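Local coordinates for 401aa long hypothetical glucose-1-phosphate thymidylyltransferase (Sulfolobus tokodaii, PDB 2GGO), which catalyses nucleotidyl transfer from dTTP or UTP to sugar 1-phosphates and is bifunctional in the synthesis of UDP-N-acetylglucosamine and UDP-N-acetylgalactosamine, at residues Met1-Gly9 with Ala87-Gly98; Lys305-Ser315 with Phe323-Asn331. One frame throughout, in Å; residues are numbered along the deposited sequence.

Contact 1 of 2, residues Met1-Gly9 with Ala87-Gly98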
loop_
_atom_site.group_PDB
_atom_site.type_symbol
_atom_site.label_atom_id
_atom_site.label_comp_id
_atom_site.label_asym_id
_atom_site.label_seq_id
_atom_site.Cartn_x
_atom_site.Cartn_y
_atom_site.Cartn_z
ATOM N N MET A 1 -2.075 -6.841 -26.047
ATOM C CA MET A 1 -2.952 -6.130 -25.085
ATOM C C MET A 1 -2.184 -4.922 -24.549
ATOM O O MET A 1 -0.974 -4.973 -24.398
ATOM C CB MET A 1 -3.295 -7.059 -23.925
ATOM C CG MET A 1 -4.698 -7.544 -23.870
ATOM S SD MET A 1 -5.831 -6.236 -23.362
ATOM C CE MET A 1 -7.337 -6.942 -23.992
ATOM N N LYS A 2 -2.882 -3.825 -24.287
ATOM C CA LYS A 2 -2.277 -2.702 -23.571
ATOM C C LYS A 2 -2.806 -2.705 -22.152
ATOM O O LYS A 2 -3.956 -3.090 -21.917
ATOM C CB LYS A 2 -2.631 -1.384 -24.235
ATOM C CG LYS A 2 -1.553 -0.815 -25.094
ATOM C CD LYS A 2 -2.087 0.429 -25.831
ATOM C CE LYS A 2 -1.088 1.593 -25.836
ATOM N NZ LYS A 2 -0.118 1.561 -26.989
ATOM N N ALA A 3 -1.948 -2.298 -21.211
ATOM C CA ALA A 3 -2.337 -2.172 -19.810
ATOM C C ALA A 3 -2.199 -0.711 -19.398
ATOM O O ALA A 3 -1.286 -0.021 -19.839
ATOM C CB ALA A 3 -1.481 -3.060 -18.946
ATOM N N PHE A 4 -3.141 -0.232 -18.586
ATOM C CA PHE A 4 -3.065 1.102 -17.983
ATOM C C PHE A 4 -3.178 0.927 -16.508
ATOM O O PHE A 4 -4.144 0.329 -16.033
ATOM C CB PHE A 4 -4.167 2.041 -18.492
ATOM C CG PHE A 4 -4.015 2.403 -19.957
ATOM C CD1 PHE A 4 -3.427 3.615 -20.341
ATOM C CD2 PHE A 4 -4.425 1.510 -20.956
ATOM C CE1 PHE A 4 -3.265 3.942 -21.709
ATOM C CE2 PHE A 4 -4.250 1.814 -22.329
ATOM C CZ PHE A 4 -3.672 3.028 -22.708
ATOM N N ILE A 5 -2.168 1.416 -15.788
ATOM C CA ILE A 5 -2.194 1.473 -14.309
ATOM C C ILE A 5 -2.586 2.881 -13.888
ATOM O O ILE A 5 -1.926 3.836 -14.266
ATOM C CB ILE A 5 -0.848 1.085 -13.691
ATOM C CG1 ILE A 5 -0.478 -0.326 -14.126
ATOM C CG2 ILE A 5 -0.920 1.145 -12.122
ATOM C CD1 ILE A 5 1.001 -0.631 -14.025
ATOM N N LEU A 6 -3.693 3.004 -13.162
ATOM C CA LEU A 6 -4.174 4.296 -12.720
ATOM C C LEU A 6 -3.555 4.570 -11.335
ATOM O O LEU A 6 -3.937 3.958 -10.321
ATOM C CB LEU A 6 -5.700 4.322 -12.702
ATOM C CG LEU A 6 -6.430 3.838 -13.973
ATOM C CD1 LEU A 6 -7.950 3.934 -13.872
ATOM C CD2 LEU A 6 -5.943 4.573 -15.136
ATOM N N ALA A 7 -2.561 5.460 -11.350
ATOM C CA ALA A 7 -1.735 5.813 -10.195
ATOM C C ALA A 7 -1.714 7.331 -9.982
ATOM O O ALA A 7 -0.667 7.911 -9.683
ATOM C CB ALA A 7 -0.334 5.299 -10.402
ATOM N N ALA A 8 -2.869 7.964 -10.128
ATOM C CA ALA A 8 -2.929 9.445 -10.169
ATOM C C ALA A 8 -3.465 10.213 -8.950
ATOM O O ALA A 8 -3.272 11.437 -8.900
ATOM C CB ALA A 8 -3.636 9.917 -11.417
ATOM N N GLY A 9 -4.128 9.547 -7.990
ATOM C CA GLY A 9 -4.278 10.107 -6.594
ATOM C C GLY A 9 -2.992 10.790 -6.056
ATOM O O GLY A 9 -1.889 10.518 -6.575
ATOM N N ALA A 87 -6.486 8.152 -21.603
ATOM C CA ALA A 87 -6.310 6.848 -22.279
ATOM C C ALA A 87 -6.138 6.975 -23.793
ATOM O O ALA A 87 -6.958 7.591 -24.494
ATOM C CB ALA A 87 -7.432 5.879 -21.956
ATOM N N LYS A 88 -5.048 6.360 -24.261
ATOM C CA LYS A 88 -4.594 6.362 -25.657
ATOM C C LYS A 88 -4.735 4.952 -26.296
ATOM O O LYS A 88 -3.752 4.367 -26.799
ATOM C CB LYS A 88 -3.129 6.857 -25.728
ATOM C CG LYS A 88 -2.917 8.368 -25.506
ATOM C CD LYS A 88 -1.429 8.737 -25.559
ATOM C CE LYS A 88 -1.205 10.205 -25.930
ATOM N NZ LYS A 88 -1.339 10.475 -27.395
ATOM N N PHE A 89 -5.957 4.409 -26.271
ATOM C CA PHE A 89 -6.206 3.081 -26.839
ATOM C C PHE A 89 -7.430 2.963 -27.757
ATOM O O PHE A 89 -8.462 3.657 -27.600
ATOM C CB PHE A 89 -6.198 1.970 -25.751
ATOM C CG PHE A 89 -7.545 1.735 -25.071
ATOM C CD1 PHE A 89 -8.438 0.769 -25.559
ATOM C CD2 PHE A 89 -7.908 2.454 -23.927
ATOM C CE1 PHE A 89 -9.686 0.541 -24.934
ATOM C CE2 PHE A 89 -9.153 2.220 -23.288
ATOM C CZ PHE A 89 -10.039 1.261 -23.800
ATOM N N ASN A 90 -7.256 2.062 -28.724
ATOM C CA ASN A 90 -8.336 1.482 -29.531
ATOM C C ASN A 90 -8.410 -0.033 -29.196
ATOM O O ASN A 90 -7.549 -0.560 -28.461
ATOM C CB ASN A 90 -8.073 1.735 -31.034
ATOM C CG ASN A 90 -7.300 3.040 -31.285
ATOM O OD1 ASN A 90 -7.890 4.118 -31.440
ATOM N ND2 ASN A 90 -5.972 2.941 -31.314
ATOM N N ASP A 91 -9.423 -0.721 -29.733
ATOM C CA ASP A 91 -9.672 -2.145 -29.450
ATOM C C ASP A 91 -9.873 -2.351 -27.949
ATOM O O ASP A 91 -10.954 -2.060 -27.423
ATOM C CB ASP A 91 -8.553 -3.072 -29.980
ATOM C CG ASP A 91 -7.740 -2.442 -31.116
ATOM O OD1 ASP A 91 -8.305 -2.281 -32.238
ATOM O OD2 ASP A 91 -6.540 -2.105 -30.873
ATOM N N GLU A 92 -8.820 -2.819 -27.271
ATOM C CA GLU A 92 -8.909 -3.289 -25.888
ATOM C C GLU A 92 -7.780 -2.791 -24.976
ATOM O O GLU A 92 -6.634 -2.616 -25.409
ATOM C CB GLU A 92 -8.890 -4.814 -25.849
ATOM C CG GLU A 92 -9.793 -5.513 -26.808
ATOM C CD GLU A 92 -9.487 -6.979 -26.884
ATOM O OE1 GLU A 92 -9.967 -7.743 -26.031
ATOM O OE2 GLU A 92 -8.761 -7.379 -27.811
ATOM N N ALA A 93 -8.097 -2.606 -23.700
ATOM C CA ALA A 93 -7.059 -2.330 -22.714
ATOM C C ALA A 93 -7.402 -3.009 -21.418
ATOM O O ALA A 93 -8.586 -3.155 -21.091
ATOM C CB ALA A 93 -6.885 -0.855 -22.509
ATOM N N LEU A 94 -6.354 -3.478 -20.727
ATOM C CA LEU A 94 -6.422 -3.869 -19.322
ATOM C C LEU A 94 -6.133 -2.631 -18.455
ATOM O O LEU A 94 -5.123 -1.946 -18.646
ATOM C CB LEU A 94 -5.446 -4.999 -19.018
ATOM C CG LEU A 94 -5.630 -5.652 -17.646
ATOM C CD1 LEU A 94 -6.720 -6.664 -17.633
ATOM C CD2 LEU A 94 -4.372 -6.305 -17.239
ATOM N N ILE A 95 -7.073 -2.328 -17.554
ATOM C CA ILE A 95 -7.017 -1.178 -16.661
ATOM C C ILE A 95 -6.884 -1.742 -15.252
ATOM O O ILE A 95 -7.663 -2.618 -14.847
ATOM C CB ILE A 95 -8.300 -0.291 -16.810
ATOM C CG1 ILE A 95 -8.167 0.758 -17.914
ATOM C CG2 ILE A 95 -8.592 0.477 -15.547
ATOM C CD1 ILE A 95 -7.511 0.306 -19.183
ATOM N N ILE A 96 -5.856 -1.327 -14.523
ATOM C CA ILE A 96 -5.807 -1.636 -13.083
ATOM C C ILE A 96 -5.532 -0.402 -12.240
ATOM O O ILE A 96 -4.913 0.560 -12.709
ATOM C CB ILE A 96 -4.833 -2.763 -12.690
ATOM C CG1 ILE A 96 -3.396 -2.339 -12.904
ATOM C CG2 ILE A 96 -5.169 -4.097 -13.406
ATOM C CD1 ILE A 96 -2.478 -3.343 -12.327
ATOM N N TYR A 97 -6.041 -0.426 -11.007
ATOM C CA TYR A 97 -5.877 0.686 -10.066
ATOM C C TYR A 97 -4.548 0.562 -9.389
ATOM O O TYR A 97 -4.112 -0.546 -9.046
ATOM C CB TYR A 97 -7.019 0.737 -9.074
ATOM C CG TYR A 97 -8.267 1.232 -9.729
ATOM C CD1 TYR A 97 -8.429 2.583 -10.048
ATOM C CD2 TYR A 97 -9.281 0.352 -10.059
ATOM C CE1 TYR A 97 -9.586 3.036 -10.692
ATOM C CE2 TYR A 97 -10.455 0.782 -10.676
ATOM C CZ TYR A 97 -10.602 2.118 -11.000
ATOM O OH TYR A 97 -11.785 2.508 -11.614
ATOM N N GLY A 98 -3.881 1.692 -9.246
ATOM C CA GLY A 98 -2.519 1.694 -8.756
ATOM C C GLY A 98 -2.293 1.339 -7.286
ATOM O O GLY A 98 -1.140 1.292 -6.850
#
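Strand 2-6 runs parallel to strand 92-97, their axes 4.5 Å apart at closest approach and inclined by 26°, and a ladder of backbone hydrogen bonds joins them from Lys2 O to Gly98 N. These are neighbouring central strands of the mixed sheet in the GT-A-type nucleotidyltransferase domain; strand 48-53 flanks 2-6 on its other side, and strand 155-164 runs antiparallel beside 92-97. Leu94 offers both its N-H and its carbonyl to strand 2-6, as Ile96 does one step on, where Leu6 N lies 2.8 Å from Ile96 O in a nearly straight bond. On one face of the sheet the Phe4 ring packs against residues 87-89 of the loop that leads into strand 92-97. Its CD2 edge meets Ala93 CB at 3.7 Å, while CE2 lies 3.9 Å from Phe89 CB, the two ring planes turned 46° apart. Ile95 bends its CD1 back to Phe4 CD2, 3.8 Å away, through a chi2 of 41°. Ala93 CB also sits over the centre of the Phe89 ring, so this methyl group fits between two phenylalanines. Further along the same face Leu6 CD1 touches Ile95 CG2 and Tyr97 CE1. The other face carries Ala3, Leu94, Ile5 and Ile96, packed against helix 33-43. Tyr97 probably binds N-acetylglucosamine 1-phosphate, and Ala8 and Gly9, in the loop that follows strand 2-6, the nucleoside triphosphate. Gly98 N reaches Leu6 O in a short, bent bond, the donor lying above the carbonyl plane, and Ile5 CG2 rests 3.8 Å from Gly98 CA.

Contact 2 of 2, residues Lys305-Ser315 with Phe323-Asn331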
loop_
_atom_site.group_PDB
_atom_site.type_symbol
_atom_site.label_atom_id
_atom_site.label_comp_id
_atom_site.label_asym_id
_atom_site.label_seq_id
_atom_site.Cartn_x
_atom_site.Cartn_y
_atom_site.Cartn_z
ATOM N N LYS A 305 16.759 4.251 10.686
ATOM C CA LYS A 305 17.684 3.833 11.708
ATOM C C LYS A 305 17.055 3.921 13.104
ATOM O O LYS A 305 16.625 5.009 13.520
ATOM C CB LYS A 305 18.871 4.746 11.642
ATOM C CG LYS A 305 19.900 4.355 10.526
ATOM C CD LYS A 305 21.269 5.053 10.759
ATOM C CE LYS A 305 21.470 6.303 9.866
ATOM N NZ LYS A 305 22.636 7.234 10.262
ATOM N N ILE A 306 17.029 2.817 13.842
ATOM C CA ILE A 306 16.497 2.809 15.230
ATOM C C ILE A 306 17.620 2.300 16.099
ATOM O O ILE A 306 17.644 1.129 16.396
ATOM C CB ILE A 306 15.311 1.796 15.480
ATOM C CG1 ILE A 306 14.222 1.767 14.433
ATOM C CG2 ILE A 306 14.632 2.086 16.796
ATOM C CD1 ILE A 306 13.757 3.147 13.961
ATOM N N PRO A 307 18.588 3.160 16.481
ATOM C CA PRO A 307 19.813 2.520 16.995
ATOM C C PRO A 307 19.917 2.254 18.490
ATOM O O PRO A 307 20.752 1.397 18.833
ATOM C CB PRO A 307 20.885 3.478 16.578
ATOM C CG PRO A 307 20.121 4.865 16.805
ATOM C CD PRO A 307 18.776 4.602 16.275
ATOM N N HIS A 308 19.102 2.875 19.372
ATOM C CA HIS A 308 19.264 2.637 20.821
ATOM C C HIS A 308 18.036 2.683 21.656
ATOM O O HIS A 308 17.353 3.617 21.506
ATOM C CB HIS A 308 20.035 3.823 21.467
ATOM C CG HIS A 308 21.197 4.337 20.681
ATOM N ND1 HIS A 308 22.484 3.757 20.660
ATOM C CD2 HIS A 308 21.309 5.480 19.993
ATOM C CE1 HIS A 308 23.246 4.470 19.863
ATOM N NE2 HIS A 308 22.594 5.609 19.578
ATOM N N LEU A 309 17.770 1.700 22.524
ATOM C CA LEU A 309 16.809 1.890 23.621
ATOM C C LEU A 309 15.418 2.260 23.226
ATOM O O LEU A 309 14.723 2.958 23.977
ATOM C CB LEU A 309 17.394 2.814 24.659
ATOM C CG LEU A 309 18.686 2.233 25.318
ATOM C CD1 LEU A 309 19.664 3.356 25.940
ATOM C CD2 LEU A 309 18.326 1.471 26.470
ATOM N N SER A 310 14.941 1.507 22.241
ATOM C CA SER A 310 13.711 1.762 21.537
ATOM C C SER A 310 12.814 0.531 21.365
ATOM O O SER A 310 13.285 -0.660 21.231
ATOM C CB SER A 310 14.060 2.472 20.223
ATOM O OG SER A 310 14.130 3.899 20.478
ATOM N N TYR A 311 11.496 0.753 21.449
ATOM C CA TYR A 311 10.541 -0.262 21.134
ATOM C C TYR A 311 9.712 0.275 19.958
ATOM O O TYR A 311 9.142 1.356 20.072
ATOM C CB TYR A 311 9.593 -0.478 22.374
ATOM C CG TYR A 311 8.506 -1.485 22.048
ATOM C CD1 TYR A 311 8.818 -2.723 21.591
ATOM C CD2 TYR A 311 7.208 -1.105 22.030
ATOM C CE1 TYR A 311 7.810 -3.595 21.173
ATOM C CE2 TYR A 311 6.228 -1.920 21.697
ATOM C CZ TYR A 311 6.500 -3.176 21.282
ATOM O OH TYR A 311 5.457 -3.997 20.905
ATOM N N VAL A 312 9.581 -0.485 18.856
ATOM C CA VAL A 312 8.673 -0.132 17.733
ATOM C C VAL A 312 7.709 -1.273 17.577
ATOM O O VAL A 312 8.122 -2.360 17.238
ATOM C CB VAL A 312 9.464 0.088 16.382
ATOM C CG1 VAL A 312 8.617 0.542 15.226
ATOM C CG2 VAL A 312 10.547 1.164 16.591
ATOM N N GLY A 313 6.424 -1.064 17.796
ATOM C CA GLY A 313 5.467 -2.179 17.755
ATOM C C GLY A 313 4.355 -1.689 16.868
ATOM O O GLY A 313 4.139 -0.482 16.819
ATOM N N ASP A 314 3.868 -2.536 15.947
ATOM C CA ASP A 314 2.712 -2.232 15.093
ATOM C C ASP A 314 2.735 -0.926 14.354
ATOM O O ASP A 314 1.698 -0.247 14.214
ATOM C CB ASP A 314 1.499 -2.220 15.938
ATOM C CG ASP A 314 1.325 -3.539 16.697
ATOM O OD1 ASP A 314 0.941 -4.503 15.978
ATOM O OD2 ASP A 314 1.589 -3.610 17.961
ATOM N N SER A 315 3.866 -0.568 13.840
ATOM C CA SER A 315 4.018 0.730 13.201
ATOM C C SER A 315 4.492 0.686 11.774
ATOM O O SER A 315 4.954 -0.354 11.305
ATOM C CB SER A 315 5.009 1.538 14.010
ATOM O OG SER A 315 4.673 1.389 15.430
ATOM N N PHE A 323 15.685 7.401 14.858
ATOM C CA PHE A 323 15.166 7.526 16.203
ATOM C C PHE A 323 16.199 7.977 17.114
ATOM O O PHE A 323 17.195 7.284 17.288
ATOM C CB PHE A 323 14.500 6.210 16.772
ATOM C CG PHE A 323 13.044 6.144 16.394
ATOM C CD1 PHE A 323 12.575 7.033 15.437
ATOM C CD2 PHE A 323 12.151 5.273 16.976
ATOM C CE1 PHE A 323 11.192 7.036 15.079
ATOM C CE2 PHE A 323 10.818 5.245 16.619
ATOM C CZ PHE A 323 10.359 6.115 15.641
ATOM N N GLY A 324 15.966 9.085 17.791
ATOM C CA GLY A 324 16.824 9.247 19.001
ATOM C C GLY A 324 16.675 8.194 20.083
ATOM O O GLY A 324 15.547 7.658 20.343
ATOM N N ALA A 325 17.779 7.945 20.783
ATOM C CA ALA A 325 17.840 7.076 21.992
ATOM C C ALA A 325 16.671 7.321 22.800
ATOM O O ALA A 325 16.231 8.510 23.006
ATOM C CB ALA A 325 19.135 7.225 22.821
ATOM N N GLY A 326 16.002 6.248 23.074
ATOM C CA GLY A 326 14.842 6.285 23.974
ATOM C C GLY A 326 13.523 6.654 23.379
ATOM O O GLY A 326 12.658 6.833 24.151
ATOM N N THR A 327 13.344 6.760 22.026
ATOM C CA THR A 327 11.961 7.092 21.553
ATOM C C THR A 327 11.167 5.817 21.707
ATOM O O THR A 327 11.704 4.800 21.253
ATOM C CB THR A 327 12.166 7.370 20.139
ATOM O OG1 THR A 327 13.198 8.353 19.981
ATOM C CG2 THR A 327 10.879 7.549 19.289
ATOM N N LEU A 328 9.868 5.823 21.994
ATOM C CA LEU A 328 9.111 4.645 22.355
ATOM C C LEU A 328 7.814 5.010 21.692
ATOM O O LEU A 328 7.423 6.132 21.688
ATOM C CB LEU A 328 8.753 4.494 23.832
ATOM C CG LEU A 328 9.960 4.637 24.715
ATOM C CD1 LEU A 328 9.754 4.519 26.052
ATOM C CD2 LEU A 328 10.512 3.185 24.341
ATOM N N ILE A 329 7.271 4.079 20.950
ATOM C CA ILE A 329 5.928 4.149 20.438
ATOM C C ILE A 329 4.982 3.332 21.275
ATOM O O ILE A 329 5.239 2.183 21.620
ATOM C CB ILE A 329 5.871 3.653 18.942
ATOM C CG1 ILE A 329 6.897 4.443 18.116
ATOM C CG2 ILE A 329 4.367 3.804 18.435
ATOM C CD1 ILE A 329 6.900 4.126 16.677
ATOM N N ALA A 330 3.834 3.896 21.596
ATOM C CA ALA A 330 2.832 3.189 22.317
ATOM C C ALA A 330 1.930 2.505 21.290
ATOM O O ALA A 330 1.600 3.122 20.299
ATOM C CB ALA A 330 2.045 4.179 23.033
ATOM N N ASN A 331 1.493 1.272 21.529
ATOM C CA ASN A 331 0.587 0.635 20.575
ATOM C C ASN A 331 -0.761 0.233 21.163
ATOM O O ASN A 331 -1.517 -0.499 20.516
ATOM C CB ASN A 331 1.224 -0.563 19.890
ATOM C CG ASN A 331 1.854 -1.474 20.820
ATOM O OD1 ASN A 331 2.001 -1.174 22.000
ATOM N ND2 ASN A 331 2.294 -2.597 20.312
HETATM O O HOH W 1 17.098 4.501 18.829
#
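Segment 323-331 follows 305-315 in the same direction one coil further along a left-handed parallel beta-helix, with His308 CA and Ala325 CA 4.8 Å apart; this is the hexapeptide-repeat fold of the C-terminal section. Backbone bonds between the coils are spaced out: Phe323 N reaches Lys305 O at 2.9 Å, whereas Gly326 N to His308 O and Ile329 N to Tyr311 O are weak. At the corner, a type II turn from Gly324 to Thr327 lies against His308 and Leu309, and His308 CB meets Ala325 CB. Ser310 OG donates to Thr327 O at 2.7 Å, using an in-plane lone pair of that carbonyl. A water accepts from His308 N and donates to Phe323 O, bridging the two coils. In the interior, the Phe323 ring is held on both faces: Ile306 CD1 makes a CH-pi contact, 4.2 Å from the ring centroid, and Thr327 CG2 covers the opposite face. Val312 CG2 comes to Phe323 CE2 at 4.1 Å, and the other Val312 methyl, CG1, faces Ile329 CD1, which also touches Ser315 OG. At the far end, Asn331 CG is placed between its backbone N and carbonyl carbon (chi1 49°), which raises the amide toward the preceding coil. Asp314 takes salt bridges from Lys296 at OD2 and Arg352 at OD1, charges that probably favour its ionised form. Asn331 ND2 meets Asp314 OD2 almost end-on at 2.7 Å, with the oxygen close to the plane of the Asn331 amide.

Contact 1 and contact 2 belong to the two sections of this bifunctional chain. Their centres are 41 Å apart, on opposite sides of the chain's centre, and their nearest atoms remain about 19 Å from each other. They follow one another in sequence: 1-9 pairs with 87-98 within the nucleotidyltransferase section before 305-315 and 323-331 stack in the beta-helix. Contact 1 borders the probable substrate pocket, where the Tyr97 side chain comes, between nearest side-chain atoms, within about 3 Å of Thr80 and about 5 Å of Asn157. Contact 2 holds none of the substrate-binding residues. Both pair parallel segments, one within a sheet, the other between coils.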